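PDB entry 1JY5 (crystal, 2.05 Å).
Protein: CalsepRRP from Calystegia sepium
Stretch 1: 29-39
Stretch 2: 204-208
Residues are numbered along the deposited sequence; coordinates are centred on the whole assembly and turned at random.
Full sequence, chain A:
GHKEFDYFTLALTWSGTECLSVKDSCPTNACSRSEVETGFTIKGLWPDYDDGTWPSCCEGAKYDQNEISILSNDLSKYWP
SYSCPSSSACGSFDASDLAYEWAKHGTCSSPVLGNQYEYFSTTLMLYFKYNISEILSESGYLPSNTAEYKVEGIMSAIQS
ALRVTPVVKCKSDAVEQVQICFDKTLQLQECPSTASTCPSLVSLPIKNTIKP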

# COMPACT_ATOMS: atom_id res chain seq x y z
N ASN A 29 9.81 11.38 -7.88
CA ASN A 29 9.70 11.45 -6.43
C ASN A 29 8.54 12.35 -6.00
O ASN A 29 8.50 13.53 -6.32
N ALA A 30 7.60 11.79 -5.24
CA ALA A 30 6.45 12.55 -4.79
C ALA A 30 6.73 13.40 -3.55
O ALA A 30 5.87 14.17 -3.12
N CYS A 31 7.92 13.26 -2.97
CA CYS A 31 8.26 14.03 -1.77
C CYS A 31 8.33 15.54 -2.01
O CYS A 31 8.25 16.32 -1.06
N SER A 32 8.48 15.95 -3.26
CA SER A 32 8.58 17.37 -3.58
C SER A 32 7.21 18.05 -3.72
O SER A 32 7.11 19.28 -3.66
N ARG A 33 6.17 17.25 -3.89
CA ARG A 33 4.82 17.78 -4.07
C ARG A 33 4.20 18.28 -2.76
O ARG A 33 3.36 17.62 -2.16
N SER A 34 4.63 19.48 -2.34
CA SER A 34 4.14 20.09 -1.11
C SER A 34 2.63 20.35 -1.14
O SER A 34 1.98 20.38 -0.10
N GLU A 35 2.10 20.55 -2.34
CA GLU A 35 0.67 20.81 -2.52
C GLU A 35 -0.19 19.65 -2.03
O GLU A 35 -1.32 19.85 -1.57
N VAL A 36 0.35 18.44 -2.13
CA VAL A 36 -0.36 17.24 -1.70
C VAL A 36 -0.27 17.06 -0.19
O VAL A 36 0.82 17.15 0.39
N GLU A 37 -1.41 16.83 0.45
CA GLU A 37 -1.46 16.64 1.89
C GLU A 37 -0.85 15.30 2.28
O GLU A 37 -0.88 14.34 1.51
N THR A 38 -0.30 15.24 3.48
CA THR A 38 0.31 14.02 3.97
C THR A 38 -0.77 12.99 4.25
O THR A 38 -1.84 13.32 4.76
N GLY A 39 -0.51 11.73 3.90
CA GLY A 39 -1.49 10.69 4.13
C GLY A 39 -1.06 9.37 3.52
O GLY A 39 0.07 9.23 3.05
N LEU A 204 2.87 10.16 13.12
CA LEU A 204 2.39 10.26 11.74
C LEU A 204 2.96 11.56 11.19
O LEU A 204 2.22 12.52 10.94
N PRO A 205 4.28 11.60 10.97
CA PRO A 205 4.98 12.78 10.44
C PRO A 205 4.42 13.35 9.15
O PRO A 205 3.82 12.64 8.34
N ILE A 206 4.64 14.65 8.97
CA ILE A 206 4.19 15.38 7.79
C ILE A 206 5.34 15.39 6.79
O ILE A 206 6.50 15.28 7.17
N LYS A 207 5.02 15.52 5.50
CA LYS A 207 6.06 15.55 4.48
C LYS A 207 6.96 16.77 4.63
O LYS A 207 6.70 17.64 5.46
N ASN A 208 8.02 16.81 3.84
CA ASN A 208 8.98 17.92 3.87
C ASN A 208 9.58 18.07 5.27
O ASN A 208 9.62 19.21 5.77

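A lysine that ends among backbone carbonyls, with neither glutamate of stretch 1 near its ammonium group, is the most unusual feature of this contact. K207 is buried, and its NZ donates a hydrogen bond to V36 O at 2.8 Å and a second, weak one to R33 O, with K207 NZ and R33 O 3.3 Å apart. The principle is a general one: the carbonyl oxygens of a tight turn, even one already engaged in closing it, can be collected by an amine on a long, flexible tether.

Here the turn is the type I beta turn from R33 to V36, closed by the backbone bond from V36 N to R33 O at 3.1 Å. R33 O therefore serves two donors, the amide that closes the turn and the lysine that reaches it from the other stretch, which ties the turn itself to residues near the chain's C-terminal end. To arrive there the lysine does not run fully extended. Its CA-to-CB bond points toward stretch 1, and the chain follows m, t, m and p rotamers from chi1 to chi4, so that the last two torsions bend its end into the turn. Along the way the methylenes run alongside the loop at the limit of contact: K207 CD lies 4.4 Å from A30 O, and K207 CE lies 4.4 Å from E37 O. With 111 Å² covered, K207 gives up more area than any other residue of the contact.

T38 is the counterpart from stretch 1. Its CA-to-CB bond also points inward, and with chi1 in the m well its two branches face different parts of the opposing backbone. The hydroxyl T38 OG1 accepts a hydrogen bond from K207 N at 3.0 Å, nearly straight at 165°, while the methyl T38 CG2 sits 3.3 Å from P205 O. T38 OG1 also lies 3.3 Å from CG2 of I206, an isoleucine in the m, t conformation whose own CA-to-CB bond runs sideways. The same lysine is thus held twice: one bond engages the backbone amide, and the others the tip of the side chain. The closest pairing of CA atoms, T38 CA with I206 CA at 5.6 Å, falls beside the first anchor.

Beyond the lysine and threonine the contacts are fewer. C31, chi1 m and sideways at CB, is covered over 36 Å² although its side chain comes no nearer than 5.5 Å to stretch 2; its sulfur is bonded covalently elsewhere in the structure. N208, chi1 m, starts sideways, yet its end comes nearer to stretch 1, where S34, chi1 p, meets it at the margin. V36, chi1 t, is sideways and makes its closest contribution through its carbonyl rather than its isopropyl group. R33, also sideways at CB, has an extended m, t, t side chain whose end leads away. The CA-to-CB bonds of E35 and E37 point away, and their carboxylate oxygens all lie more than 9 Å from K207 NZ. Within the loop, C31 N donates to N29 OD1 at 2.8 Å, a side-chain brace at the start of the segment.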

# COMPACT_ATOMS: atom_id res chain seq x y z
CB ASN A 29 11.00 11.98 -5.83
CG ASN A 29 11.13 11.63 -4.36
OD1 ASN A 29 10.16 11.70 -3.60
ND2 ASN A 29 12.34 11.26 -3.95
CB ALA A 30 5.27 11.61 -4.52
CB CYS A 31 9.59 13.55 -1.19
SG CYS A 31 9.54 11.91 -0.42
CB SER A 32 9.37 17.56 -4.87
OG SER A 32 8.72 16.91 -5.95
CB ARG A 33 3.94 16.71 -4.70
CG ARG A 33 4.59 16.11 -5.95
CD ARG A 33 3.85 14.90 -6.49
NE ARG A 33 4.67 14.21 -7.49
CZ ARG A 33 4.32 13.10 -8.12
NH1 ARG A 33 3.15 12.53 -7.87
NH2 ARG A 33 5.14 12.56 -9.01
CB SER A 34 4.87 21.41 -0.86
OG SER A 34 4.54 22.37 -1.85
CB GLU A 35 0.37 21.09 -4.00
CG GLU A 35 0.90 20.02 -4.95
CD GLU A 35 0.55 20.31 -6.39
OE1 GLU A 35 -0.65 20.39 -6.72
OE2 GLU A 35 1.48 20.46 -7.21
CB VAL A 36 0.23 15.97 -2.37
CG1 VAL A 36 -0.52 14.73 -1.89
CG2 VAL A 36 0.13 16.09 -3.89
CB GLU A 37 -2.91 16.71 2.39
CG GLU A 37 -3.06 16.45 3.89
CD GLU A 37 -4.51 16.33 4.34
OE1 GLU A 37 -4.74 16.10 5.54
OE2 GLU A 37 -5.42 16.47 3.49
CB THR A 38 1.11 14.30 5.25
OG1 THR A 38 2.11 15.29 4.96
CG2 THR A 38 1.79 13.04 5.75
CB LEU A 204 0.86 10.27 11.71
CG LEU A 204 0.18 9.00 12.23
CD1 LEU A 204 -1.31 9.25 12.44
CD2 LEU A 204 0.39 7.86 11.23
CB PRO A 205 6.42 12.28 10.28
CG PRO A 205 6.23 10.81 9.99
CD PRO A 205 5.18 10.44 11.01
CB ILE A 206 3.81 16.84 8.16
CG1 ILE A 206 2.75 16.83 9.27
CG2 ILE A 206 3.29 17.59 6.94
CD1 ILE A 206 2.44 18.20 9.84
CB LYS A 207 5.44 15.56 3.07
CG LYS A 207 4.93 14.21 2.61
CD LYS A 207 4.63 14.20 1.12
CE LYS A 207 3.38 14.99 0.76
NZ LYS A 207 3.52 16.45 0.94
CB ASN A 208 8.29 19.23 3.47
CG ASN A 208 7.49 19.10 2.19
OD1 ASN A 208 8.03 18.77 1.13
ND2 ASN A 208 6.18 19.35 2.27